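Local coordinates for protein paenibacillus xanthan lyase (Paenibacillus, PDB 6F2P) that cleaves the bacterial polysaccharide xanthan, probably by beta-elimination, at residues T8-Y13 / L184-A189; V177-G182 / A238-I243; V964-A969 / V978-T983. All coordinates share one frame; numbering follows the deposited sequence.

Contact 1. Residues T8-Y13 / L184-A189; sequences TLREKY and LNKDSA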
ATOM      1  N   THR A   8     -34.232  30.873  -6.172  1.00 30.06           N
ATOM      2  CA  THR A   8     -32.930  31.295  -5.676  1.00 27.45           C
ATOM      3  C   THR A   8     -31.837  30.334  -6.113  1.00 24.13           C
ATOM      4  O   THR A   8     -30.763  30.754  -6.560  1.00 21.90           O
ATOM      5  CB  THR A   8     -32.926  31.398  -4.147  1.00 21.95           C
ATOM      6  OG1 THR A   8     -33.830  32.427  -3.744  1.00 25.71           O
ATOM      7  CG2 THR A   8     -31.551  31.760  -3.658  1.00 21.03           C
ATOM      8  N   LEU A   9     -32.126  29.041  -5.981  1.00 22.57           N
ATOM      9  CA  LEU A   9     -31.192  28.000  -6.381  1.00 23.59           C
ATOM     10  C   LEU A   9     -30.977  28.047  -7.887  1.00 25.93           C
ATOM     11  O   LEU A   9     -29.837  28.054  -8.351  1.00 22.73           O
ATOM     12  CB  LEU A   9     -31.694  26.619  -5.958  1.00 21.13           C
ATOM     13  CG  LEU A   9     -31.721  26.343  -4.457  1.00 23.41           C
ATOM     14  CD1 LEU A   9     -32.224  24.932  -4.181  1.00 21.12           C
ATOM     15  CD2 LEU A   9     -30.338  26.551  -3.868  1.00 16.37           C
ATOM     16  N   ARG A  10     -32.077  28.100  -8.640  1.00 23.03           N
ATOM     17  CA  ARG A  10     -32.014  28.156 -10.098  1.00 22.44           C
ATOM     18  C   ARG A  10     -31.139  29.313 -10.576  1.00 21.14           C
ATOM     19  O   ARG A  10     -30.374  29.170 -11.530  1.00 17.21           O
ATOM     20  CB  ARG A  10     -33.412  28.254 -10.717  1.00 20.27           C
ATOM     21  CG  ARG A  10     -33.403  28.159 -12.244  1.00 25.85           C
ATOM     22  CD  ARG A  10     -34.746  28.526 -12.883  1.00 23.20           C
ATOM     23  NE  ARG A  10     -35.138  29.896 -12.556  1.00 25.67           N
ATOM     24  CZ  ARG A  10     -36.147  30.214 -11.745  1.00 23.60           C
ATOM     25  NH1 ARG A  10     -36.420  31.486 -11.494  1.00 20.58           N
ATOM     26  NH2 ARG A  10     -36.883  29.262 -11.190  1.00 21.73           N
ATOM     27  N   GLU A  11     -31.227  30.446  -9.888  1.00 21.80           N
ATOM     28  CA  GLU A  11     -30.447  31.618 -10.271  1.00 17.85           C
ATOM     29  C   GLU A  11     -28.986  31.418  -9.939  1.00 21.13           C
ATOM     30  O   GLU A  11     -28.097  31.867 -10.669  1.00 22.96           O
ATOM     31  CB  GLU A  11     -30.986  32.868  -9.589  1.00 16.17           C
ATOM     32  CG  GLU A  11     -32.309  33.333 -10.168  1.00 31.01           C
ATOM     33  CD  GLU A  11     -33.023  34.333  -9.285  1.00 36.39           C
ATOM     34  OE1 GLU A  11     -32.473  34.707  -8.225  1.00 45.23           O
ATOM     35  OE2 GLU A  11     -34.141  34.745  -9.652  1.00 42.94           O
ATOM     36  N   LYS A  12     -28.743  30.737  -8.826  1.00 27.17           N
ATOM     37  CA  LYS A  12     -27.390  30.393  -8.422  1.00 22.64           C
ATOM     38  C   LYS A  12     -26.751  29.473  -9.467  1.00 22.01           C
ATOM     39  O   LYS A  12     -25.595  29.657  -9.845  1.00 21.63           O
ATOM     40  CB  LYS A  12     -27.428  29.707  -7.070  1.00 17.98           C
ATOM     41  CG  LYS A  12     -26.097  29.613  -6.376  1.00 21.14           C
ATOM     42  CD  LYS A  12     -26.224  28.612  -5.257  1.00 24.50           C
ATOM     43  CE  LYS A  12     -25.096  28.723  -4.264  1.00 22.85           C
ATOM     44  NZ  LYS A  12     -25.530  28.069  -2.992  1.00 30.10           N
ATOM     45  N   TYR A  13     -27.526  28.502  -9.948  1.00 21.47           N
ATOM     46  CA  TYR A  13     -27.043  27.512 -10.912  1.00 21.31           C
ATOM     47  C   TYR A  13     -26.764  28.153 -12.252  1.00 22.98           C
ATOM     48  O   TYR A  13     -25.727  27.902 -12.869  1.00 18.80           O
ATOM     49  CB  TYR A  13     -28.071  26.395 -11.106  1.00 19.15           C
ATOM     50  CG  TYR A  13     -27.547  25.222 -11.907  1.00 21.40           C
ATOM     51  CD1 TYR A  13     -26.446  24.507 -11.465  1.00 25.80           C
ATOM     52  CD2 TYR A  13     -28.159  24.819 -13.087  1.00 19.40           C
ATOM     53  CE1 TYR A  13     -25.953  23.431 -12.177  1.00 29.76           C
ATOM     54  CE2 TYR A  13     -27.675  23.736 -13.811  1.00 24.36           C
ATOM     55  CZ  TYR A  13     -26.564  23.047 -13.349  1.00 29.80           C
ATOM     56  OH  TYR A  13     -26.052  21.967 -14.043  1.00 32.18           O
ATOM     57  N   LEU A 184     -35.530  22.832 -11.127  1.00 20.87           N
ATOM     58  CA  LEU A 184     -36.209  23.434 -12.259  1.00 20.92           C
ATOM     59  C   LEU A 184     -37.710  23.173 -12.219  1.00 26.55           C
ATOM     60  O   LEU A 184     -38.505  24.042 -12.590  1.00 22.66           O
ATOM     61  CB  LEU A 184     -35.625  22.915 -13.572  1.00 15.66           C
ATOM     62  CG  LEU A 184     -34.167  23.281 -13.831  1.00 14.11           C
ATOM     63  CD1 LEU A 184     -33.714  22.673 -15.140  1.00 16.41           C
ATOM     64  CD2 LEU A 184     -33.969  24.790 -13.826  1.00 16.25           C
ATOM     65  N   ASN A 185     -38.094  21.979 -11.764  1.00 18.60           N
ATOM     66  CA  ASN A 185     -39.502  21.601 -11.731  1.00 17.95           C
ATOM     67  C   ASN A 185     -40.175  21.913 -10.397  1.00 20.78           C
ATOM     68  O   ASN A 185     -41.330  21.543 -10.170  1.00 17.25           O
ATOM     69  CB  ASN A 185     -39.678  20.121 -12.053  1.00 20.82           C
ATOM     70  CG  ASN A 185     -41.093  19.789 -12.469  1.00 25.11           C
ATOM     71  OD1 ASN A 185     -41.740  20.579 -13.154  1.00 25.31           O
ATOM     72  ND2 ASN A 185     -41.594  18.637 -12.029  1.00 20.18           N
ATOM     73  N   LYS A 186     -39.441  22.593  -9.520  1.00 25.73           N
ATOM     74  CA  LYS A 186     -39.948  22.991  -8.203  1.00 31.20           C
ATOM     75  C   LYS A 186     -40.550  21.810  -7.429  1.00 24.95           C
ATOM     76  O   LYS A 186     -41.677  21.866  -6.945  1.00 30.81           O
ATOM     77  CB  LYS A 186     -40.931  24.165  -8.341  1.00 24.95           C
ATOM     78  CG  LYS A 186     -40.290  25.365  -9.030  1.00 22.51           C
ATOM     79  CD  LYS A 186     -40.991  26.693  -8.775  1.00 17.46           C
ATOM     80  CE  LYS A 186     -40.153  27.832  -9.352  1.00 21.70           C
ATOM     81  NZ  LYS A 186     -40.607  29.210  -9.004  1.00 25.40           N
ATOM     82  N   ASP A 187     -39.768  20.744  -7.322  1.00 17.92           N
ATOM     83  CA  ASP A 187     -40.215  19.487  -6.747  1.00 18.23           C
ATOM     84  C   ASP A 187     -39.274  19.118  -5.587  1.00 25.21           C
ATOM     85  O   ASP A 187     -38.274  18.422  -5.785  1.00 22.96           O
ATOM     86  CB  ASP A 187     -40.164  18.425  -7.844  1.00 14.40           C
ATOM     87  CG  ASP A 187     -40.719  17.082  -7.405  1.00 22.22           C
ATOM     88  OD1 ASP A 187     -40.933  16.875  -6.187  1.00 19.48           O
ATOM     89  OD2 ASP A 187     -40.922  16.215  -8.290  1.00 21.95           O
ATOM     90  N   SER A 188     -39.586  19.594  -4.382  1.00 22.20           N
ATOM     91  CA  SER A 188     -38.735  19.357  -3.203  1.00 25.51           C
ATOM     92  C   SER A 188     -38.339  17.894  -3.008  1.00 21.60           C
ATOM     93  O   SER A 188     -37.173  17.590  -2.756  1.00 21.93           O
ATOM     94  CB  SER A 188     -39.403  19.877  -1.926  1.00 28.49           C
ATOM     95  OG  SER A 188     -40.671  19.276  -1.732  1.00 32.59           O
ATOM     96  N   ALA A 189     -39.305  16.991  -3.136  1.00 17.28           N
ATOM     97  CA  ALA A 189     -39.030  15.566  -2.990  1.00 20.88           C
ATOM     98  C   ALA A 189     -37.951  15.103  -3.971  1.00 20.58           C
ATOM     99  O   ALA A 189     -37.060  14.323  -3.618  1.00 21.87           O
ATOM    100  CB  ALA A 189     -40.304  14.762  -3.177  1.00 15.01           C
TER
HETATM  101  O   HOH W   1     -37.175  26.598 -10.773  1.00 24.58           O
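R10 and L184 meet through hydrocarbon: L184 CD2 lies 3.8 Å from R10 CG and 3.9 Å from R10 CD, the two side chains crossing at about a right angle. With CG anti to the backbone N (chi1 -174°), R10 leaves its helix toward L184, then bends at chi3 (60°). Its guanidinium ends beside K186, whose CE comes from the edge, near the group's plane, 4.0 Å from R10 NH2. The two cationic ends do not oppose each other unaided, since R10 NH2 and K186 NZ both form salt bridges with D7 OD1, and the shared carboxylate probably offsets their charges. A water lies in the guanidinium plane, accepting from R10 NH2 at 2.7 Å; its link onward to L184 O, at 3.4 Å, is weak. The positive phi of K186 (52°) marks it as the C-prime residue of a Schellman motif, which turns the chain out of helix 168-184 and leaves the lysine beside R10. In the helical domain, the contact thus seats helix 4-18 against the C-terminal end of helix 168-184. Y142 makes a cation-pi contact with R10 and hydrogen-bonds L184 O through its OH, while helices 123-141 and 147-160 pack on L184.

Contact 2. Residues V177-G182 / A238-I243; sequences VIAISG and ADLIFI
A179 and L240 mark the nearest backbone approach, their CA atoms 8.3 Å apart on two helical segments that run in opposite general directions. Both segments are regular: S181 N bonds V177 O at 3.0 Å in the first, and I243 N bonds D239 O at 2.9 Å in the second. No hydrogen bond passes between them, so the join rests on four buried apolar side chains. A179 points its methyl toward the other helix, and CB meets L240 CD2 at 4.0 Å. L240 starts off alongside rather than at its partner, and it is the CD2 branch that closes the distance. In the next pair, one residue on in the first helix and about a turn on in the second, I180 and I243 touch through their terminal methyls, with 4.3 Å between I180 CD1 and I243 CD1. I180 too sets out obliquely; its chi2 of -43° folds CD1 away from an extended course, and this end is what reaches the isoleucine. Small against large in one pair and branch end against branch end in the other, the contacts amount to a thin apolar seam of 109 Å². Helix 168-184 and helix 229-244 are thereby joined inside the family 8 helical domain. Y13 of helix 4-18 packs on both I180 and I243, N135 of helix 123-141 lies against I180 and S181, and I198 touches L240.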
ATOM      1  N   VAL A 177     -28.599  14.975 -12.149  1.00 14.63           N
ATOM      2  CA  VAL A 177     -29.709  15.094 -13.068  1.00 13.41           C
ATOM      3  C   VAL A 177     -30.998  15.218 -12.292  1.00 16.54           C
ATOM      4  O   VAL A 177     -31.841  16.080 -12.570  1.00 15.65           O
ATOM      5  CB  VAL A 177     -29.789  13.876 -14.003  1.00 13.25           C
ATOM      6  CG1 VAL A 177     -31.161  13.765 -14.604  1.00 11.47           C
ATOM      7  CG2 VAL A 177     -28.744  14.000 -15.110  1.00 16.66           C
ATOM      8  N   ILE A 178     -31.131  14.361 -11.291  1.00 17.03           N
ATOM      9  CA  ILE A 178     -32.327  14.351 -10.462  1.00 17.23           C
ATOM     10  C   ILE A 178     -32.456  15.632  -9.644  1.00 15.79           C
ATOM     11  O   ILE A 178     -33.528  16.228  -9.575  1.00 18.43           O
ATOM     12  CB  ILE A 178     -32.366  13.101  -9.581  1.00 14.74           C
ATOM     13  CG1 ILE A 178     -32.786  11.912 -10.440  1.00 15.61           C
ATOM     14  CG2 ILE A 178     -33.314  13.285  -8.423  1.00 15.19           C
ATOM     15  CD1 ILE A 178     -32.656  10.591  -9.760  1.00 22.52           C
ATOM     16  N   ALA A 179     -31.355  16.078  -9.058  1.00 16.31           N
ATOM     17  CA  ALA A 179     -31.359  17.304  -8.279  1.00 13.04           C
ATOM     18  C   ALA A 179     -31.699  18.515  -9.134  1.00 15.64           C
ATOM     19  O   ALA A 179     -32.496  19.358  -8.736  1.00 19.21           O
ATOM     20  CB  ALA A 179     -30.016  17.498  -7.613  1.00 18.00           C
ATOM     21  N   ILE A 180     -31.103  18.616 -10.311  1.00 19.24           N
ATOM     22  CA  ILE A 180     -31.311  19.829 -11.091  1.00 18.25           C
ATOM     23  C   ILE A 180     -32.717  19.858 -11.685  1.00 19.41           C
ATOM     24  O   ILE A 180     -33.367  20.903 -11.689  1.00 16.00           O
ATOM     25  CB  ILE A 180     -30.240  20.042 -12.169  1.00 17.96           C
ATOM     26  CG1 ILE A 180     -28.844  20.054 -11.534  1.00 19.24           C
ATOM     27  CG2 ILE A 180     -30.497  21.354 -12.927  1.00 15.96           C
ATOM     28  CD1 ILE A 180     -28.767  20.830 -10.258  1.00 14.67           C
ATOM     29  N   SER A 181     -33.207  18.714 -12.154  1.00 15.75           N
ATOM     30  CA  SER A 181     -34.577  18.683 -12.636  1.00 14.10           C
ATOM     31  C   SER A 181     -35.550  19.055 -11.506  1.00 18.29           C
ATOM     32  O   SER A 181     -36.484  19.827 -11.717  1.00 21.34           O
ATOM     33  CB  SER A 181     -34.931  17.348 -13.311  1.00 14.80           C
ATOM     34  OG  SER A 181     -34.655  16.223 -12.491  1.00 18.99           O
ATOM     35  N   GLY A 182     -35.297  18.550 -10.301  1.00 17.86           N
ATOM     36  CA  GLY A 182     -36.110  18.903  -9.151  1.00 12.60           C
ATOM     37  C   GLY A 182     -36.182  20.404  -8.930  1.00 15.68           C
ATOM     38  O   GLY A 182     -37.258  20.955  -8.724  1.00 20.32           O
ATOM     39  N   ALA A 238     -18.482  18.284  -5.445  1.00 11.00           N
ATOM     40  CA  ALA A 238     -18.186  19.653  -5.060  1.00 10.50           C
ATOM     41  C   ALA A 238     -19.233  20.607  -5.636  1.00 19.76           C
ATOM     42  O   ALA A 238     -19.561  21.618  -5.021  1.00 23.20           O
ATOM     43  CB  ALA A 238     -16.788  20.048  -5.505  1.00 11.44           C
ATOM     44  N   ASP A 239     -19.767  20.285  -6.812  1.00 20.53           N
ATOM     45  CA  ASP A 239     -20.765  21.154  -7.422  1.00 20.32           C
ATOM     46  C   ASP A 239     -22.106  21.010  -6.724  1.00 18.66           C
ATOM     47  O   ASP A 239     -22.756  22.009  -6.427  1.00 21.25           O
ATOM     48  CB  ASP A 239     -20.896  20.916  -8.931  1.00 22.19           C
ATOM     49  CG  ASP A 239     -19.891  21.725  -9.738  1.00 29.94           C
ATOM     50  OD1 ASP A 239     -19.119  22.506  -9.137  1.00 27.46           O
ATOM     51  OD2 ASP A 239     -19.879  21.591 -10.980  1.00 42.49           O
ATOM     52  N   LEU A 240     -22.512  19.775  -6.448  1.00 14.97           N
ATOM     53  CA  LEU A 240     -23.764  19.549  -5.738  1.00 17.21           C
ATOM     54  C   LEU A 240     -23.764  20.188  -4.357  1.00 19.88           C
ATOM     55  O   LEU A 240     -24.753  20.799  -3.949  1.00 24.90           O
ATOM     56  CB  LEU A 240     -24.059  18.065  -5.608  1.00 17.14           C
ATOM     57  CG  LEU A 240     -25.111  17.566  -6.590  1.00 21.17           C
ATOM     58  CD1 LEU A 240     -25.554  16.180  -6.194  1.00 26.98           C
ATOM     59  CD2 LEU A 240     -26.294  18.520  -6.629  1.00 17.90           C
ATOM     60  N   ILE A 241     -22.655  20.051  -3.642  1.00 16.81           N
ATOM     61  CA  ILE A 241     -22.534  20.680  -2.335  1.00 20.46           C
ATOM     62  C   ILE A 241     -22.695  22.191  -2.455  1.00 22.76           C
ATOM     63  O   ILE A 241     -23.438  22.799  -1.685  1.00 22.52           O
ATOM     64  CB  ILE A 241     -21.201  20.328  -1.652  1.00 17.37           C
ATOM     65  CG1 ILE A 241     -21.239  18.897  -1.126  1.00  9.78           C
ATOM     66  CG2 ILE A 241     -20.898  21.289  -0.517  1.00 15.51           C
ATOM     67  CD1 ILE A 241     -19.856  18.346  -0.858  1.00 11.64           C
ATOM     68  N   PHE A 242     -22.018  22.783  -3.437  1.00 18.91           N
ATOM     69  CA  PHE A 242     -22.050  24.230  -3.631  1.00 17.92           C
ATOM     70  C   PHE A 242     -23.450  24.753  -3.955  1.00 22.94           C
ATOM     71  O   PHE A 242     -23.880  25.761  -3.402  1.00 24.66           O
ATOM     72  CB  PHE A 242     -21.077  24.639  -4.730  1.00 18.01           C
ATOM     73  CG  PHE A 242     -21.161  26.088  -5.107  1.00 23.06           C
ATOM     74  CD1 PHE A 242     -20.449  27.041  -4.403  1.00 23.52           C
ATOM     75  CD2 PHE A 242     -21.939  26.500  -6.187  1.00 29.03           C
ATOM     76  CE1 PHE A 242     -20.518  28.381  -4.752  1.00 24.61           C
ATOM     77  CE2 PHE A 242     -22.012  27.841  -6.543  1.00 25.70           C
ATOM     78  CZ  PHE A 242     -21.301  28.781  -5.823  1.00 23.20           C
ATOM     79  N   ILE A 243     -24.151  24.075  -4.860  1.00 18.73           N
ATOM     80  CA  ILE A 243     -25.491  24.493  -5.267  1.00 20.29           C
ATOM     81  C   ILE A 243     -26.481  24.404  -4.104  1.00 24.11           C
ATOM     82  O   ILE A 243     -27.213  25.358  -3.802  1.00 20.27           O
ATOM     83  CB  ILE A 243     -26.005  23.637  -6.458  1.00 17.64           C
ATOM     84  CG1 ILE A 243     -25.079  23.796  -7.662  1.00 21.01           C
ATOM     85  CG2 ILE A 243     -27.432  24.015  -6.850  1.00 11.09           C
ATOM     86  CD1 ILE A 243     -25.242  22.718  -8.707  1.00 25.98           C
TER

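Contact 3. Residues V964-A969 / V978-T983; sequences VYMMWA and VPVDVT
D981 OD1, on the strand whose neighbouring valines V980 and V982 face M966 and V964, is gripped twice: by R1021 NH1 in a salt bridge and by T990 OG1 in a hydrogen bond. These partners belong to the two strands flanking 978-984 in its sheet, so the carboxylate ties three strands together on the side turned from the contact. The alternation of a beta strand does the sorting: V980 and V982 point at the opposing segment, D981 does not. The apolar side is built from two pairs across the interface, where the segments run in opposite directions. V964 CG2 and V982 CG1 approach to 4.3 Å where the CA atoms of these residues are 8.4 Å apart. At M966 and V980 the CA separation grows to 10.0 Å, and the longer methionine spans it: CG stands anti to the backbone N (chi1 180°), chi2 continues extended (-177°), and a bend at chi3 (-71°) delivers CE tip to tip against V980 CG1 at 3.9 Å. The sulfur takes another neighbour, with M966 SD in the plane of the W968 ring at its edge, 3.7 Å from W968 CE3. CA separations of this size, with no hydrogen bond across, identify face-to-face packing of two sheets, a beta sandwich in the Golvesin C-terminal domain. I1020 touches M966 and L1005 touches V980, extending the core. Cohesion here is therefore dispersive and hydrophobic: no directional bond crosses the interface, and D981 makes its polar bonds to strands of its own sheet.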
ATOM      1  N   VAL A 964      15.850 -35.250  40.877  1.00 38.70           N
ATOM      2  CA  VAL A 964      17.311 -35.247  40.879  1.00 34.91           C
ATOM      3  C   VAL A 964      17.875 -36.672  40.788  1.00 36.93           C
ATOM      4  O   VAL A 964      17.723 -37.469  41.717  1.00 37.65           O
ATOM      5  CB  VAL A 964      17.860 -34.525  42.132  1.00 30.97           C
ATOM      6  CG1 VAL A 964      19.370 -34.626  42.199  1.00 34.79           C
ATOM      7  CG2 VAL A 964      17.418 -33.068  42.144  1.00 27.07           C
ATOM      8  N   TYR A 965      18.507 -36.992  39.657  1.00 37.75           N
ATOM      9  CA  TYR A 965      19.134 -38.303  39.462  1.00 36.32           C
ATOM     10  C   TYR A 965      20.651 -38.237  39.562  1.00 39.38           C
ATOM     11  O   TYR A 965      21.250 -37.181  39.371  1.00 39.47           O
ATOM     12  CB  TYR A 965      18.768 -38.897  38.106  1.00 32.58           C
ATOM     13  CG  TYR A 965      17.302 -39.179  37.917  1.00 39.36           C
ATOM     14  CD1 TYR A 965      16.428 -38.172  37.538  1.00 34.84           C
ATOM     15  CD2 TYR A 965      16.793 -40.457  38.101  1.00 36.02           C
ATOM     16  CE1 TYR A 965      15.086 -38.422  37.360  1.00 34.03           C
ATOM     17  CE2 TYR A 965      15.447 -40.718  37.922  1.00 40.65           C
ATOM     18  CZ  TYR A 965      14.600 -39.693  37.549  1.00 37.99           C
ATOM     19  OH  TYR A 965      13.258 -39.932  37.360  1.00 42.02           O
ATOM     20  N   MET A 966      21.268 -39.376  39.858  1.00 45.87           N
ATOM     21  CA  MET A 966      22.724 -39.482  39.848  1.00 42.21           C
ATOM     22  C   MET A 966      23.188 -40.859  39.366  1.00 46.21           C
ATOM     23  O   MET A 966      22.573 -41.888  39.665  1.00 39.33           O
ATOM     24  CB  MET A 966      23.310 -39.167  41.223  1.00 37.73           C
ATOM     25  CG  MET A 966      24.826 -39.273  41.268  1.00 49.45           C
ATOM     26  SD  MET A 966      25.550 -38.994  42.894  1.00 36.55           S
ATOM     27  CE  MET A 966      25.295 -37.232  43.108  1.00 24.39           C
ATOM     28  N   MET A 967      24.269 -40.863  38.597  1.00 47.98           N
ATOM     29  CA  MET A 967      24.865 -42.095  38.117  1.00 45.40           C
ATOM     30  C   MET A 967      26.285 -42.178  38.649  1.00 47.77           C
ATOM     31  O   MET A 967      26.912 -41.148  38.906  1.00 45.29           O
ATOM     32  CB  MET A 967      24.874 -42.101  36.592  1.00 53.39           C
ATOM     33  CG  MET A 967      25.431 -43.360  35.960  1.00 55.37           C
ATOM     34  SD  MET A 967      25.230 -43.298  34.178  1.00 56.06           S
ATOM     35  CE  MET A 967      23.443 -43.241  34.055  1.00 54.57           C
ATOM     36  N   TRP A 968      26.786 -43.396  38.827  1.00 50.18           N
ATOM     37  CA  TRP A 968      28.154 -43.597  39.290  1.00 49.32           C
ATOM     38  C   TRP A 968      28.697 -44.962  38.867  1.00 52.28           C
ATOM     39  O   TRP A 968      27.958 -45.805  38.348  1.00 48.16           O
ATOM     40  CB  TRP A 968      28.237 -43.435  40.814  1.00 47.18           C
ATOM     41  CG  TRP A 968      27.270 -44.310  41.564  1.00 49.79           C
ATOM     42  CD1 TRP A 968      27.299 -45.672  41.664  1.00 48.44           C
ATOM     43  CD2 TRP A 968      26.133 -43.879  42.324  1.00 50.60           C
ATOM     44  NE1 TRP A 968      26.252 -46.117  42.433  1.00 46.14           N
ATOM     45  CE2 TRP A 968      25.521 -45.036  42.852  1.00 50.77           C
ATOM     46  CE3 TRP A 968      25.573 -42.628  42.608  1.00 45.52           C
ATOM     47  CZ2 TRP A 968      24.376 -44.980  43.649  1.00 48.04           C
ATOM     48  CZ3 TRP A 968      24.435 -42.573  43.398  1.00 44.54           C
ATOM     49  CH2 TRP A 968      23.851 -43.743  43.910  1.00 49.97           C
ATOM     50  N   ALA A 969      29.991 -45.167  39.105  1.00 61.61           N
ATOM     51  CA  ALA A 969      30.658 -46.434  38.810  1.00 60.49           C
ATOM     52  C   ALA A 969      30.689 -47.388  40.012  1.00 62.48           C
ATOM     53  O   ALA A 969      31.451 -47.184  40.961  1.00 60.81           O
ATOM     54  CB  ALA A 969      32.063 -46.176  38.289  1.00 62.76           C
ATOM     55  N   VAL A 978      28.085 -42.798  51.042  1.00 43.30           N
ATOM     56  CA  VAL A 978      28.502 -41.542  50.434  1.00 40.50           C
ATOM     57  C   VAL A 978      27.466 -40.456  50.695  1.00 39.31           C
ATOM     58  O   VAL A 978      26.324 -40.575  50.251  1.00 37.84           O
ATOM     59  CB  VAL A 978      28.713 -41.696  48.921  1.00 43.25           C
ATOM     60  CG1 VAL A 978      29.246 -40.396  48.325  1.00 37.47           C
ATOM     61  CG2 VAL A 978      29.657 -42.855  48.642  1.00 40.19           C
ATOM     62  N   PRO A 979      27.860 -39.400  51.429  1.00 37.59           N
ATOM     63  CA  PRO A 979      26.941 -38.292  51.714  1.00 38.34           C
ATOM     64  C   PRO A 979      26.779 -37.368  50.510  1.00 39.98           C
ATOM     65  O   PRO A 979      27.770 -36.912  49.936  1.00 36.94           O
ATOM     66  CB  PRO A 979      27.629 -37.554  52.868  1.00 36.60           C
ATOM     67  CG  PRO A 979      29.070 -37.836  52.685  1.00 39.09           C
ATOM     68  CD  PRO A 979      29.162 -39.221  52.096  1.00 40.64           C
ATOM     69  N   VAL A 980      25.532 -37.110  50.125  1.00 39.49           N
ATOM     70  CA  VAL A 980      25.237 -36.236  48.997  1.00 37.62           C
ATOM     71  C   VAL A 980      24.305 -35.107  49.422  1.00 34.68           C
ATOM     72  O   VAL A 980      23.230 -35.355  49.964  1.00 34.85           O
ATOM     73  CB  VAL A 980      24.580 -37.013  47.843  1.00 36.52           C
ATOM     74  CG1 VAL A 980      24.320 -36.088  46.661  1.00 34.20           C
ATOM     75  CG2 VAL A 980      25.459 -38.180  47.429  1.00 32.31           C
ATOM     76  N   ASP A 981      24.723 -33.868  49.186  1.00 33.83           N
ATOM     77  CA  ASP A 981      23.867 -32.715  49.451  1.00 37.36           C
ATOM     78  C   ASP A 981      23.127 -32.288  48.197  1.00 37.82           C
ATOM     79  O   ASP A 981      23.685 -32.300  47.103  1.00 41.10           O
ATOM     80  CB  ASP A 981      24.680 -31.531  49.973  1.00 33.69           C
ATOM     81  CG  ASP A 981      25.286 -31.797  51.322  1.00 41.51           C
ATOM     82  OD1 ASP A 981      24.711 -32.609  52.079  1.00 41.72           O
ATOM     83  OD2 ASP A 981      26.339 -31.198  51.624  1.00 51.24           O
ATOM     84  N   VAL A 982      21.866 -31.914  48.361  1.00 32.18           N
ATOM     85  CA  VAL A 982      21.115 -31.293  47.286  1.00 33.41           C
ATOM     86  C   VAL A 982      20.600 -29.950  47.783  1.00 33.17           C
ATOM     87  O   VAL A 982      19.667 -29.895  48.583  1.00 32.82           O
ATOM     88  CB  VAL A 982      19.937 -32.171  46.835  1.00 32.44           C
ATOM     89  CG1 VAL A 982      19.128 -31.456  45.770  1.00 26.69           C
ATOM     90  CG2 VAL A 982      20.442 -33.510  46.324  1.00 33.14           C
ATOM     91  N   THR A 983      21.231 -28.869  47.337  1.00 35.34           N
ATOM     92  CA  THR A 983      20.780 -27.534  47.708  1.00 33.82           C
ATOM     93  C   THR A 983      19.786 -27.040  46.670  1.00 33.61           C
ATOM     94  O   THR A 983      20.129 -26.859  45.511  1.00 35.03           O
ATOM     95  CB  THR A 983      21.947 -26.536  47.825  1.00 33.31           C
ATOM     96  OG1 THR A 983      23.018 -27.125  48.576  1.00 33.94           O
ATOM     97  CG2 THR A 983      21.489 -25.261  48.511  1.00 30.13           C
TER

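How the contacts relate
Contacts 1 and 2 form one neighbourhood of the helical domain, their centres 9 Å apart and their segments alternating along the chain. Helix 4-18 joins them: K12 NZ probably bonds F242 O at 2.9 Å, and Y13 CD1 packs on I243 CD1 at 3.5 Å. The turn ending helix 168-184 is shared too. Contact 3 is remote, its centre 101 Å from that of contact 1 and 93 Å from that of contact 2. A calcium ion lies about 13 Å from the A179 side chain and another about 10 Å from that of M966, but no contact supplies a calcium ligand. Bound MRD and MPD, probably from the crystallisation liquor, lie about 3 Å from the K186 side chain and about 5 Å from that of I243.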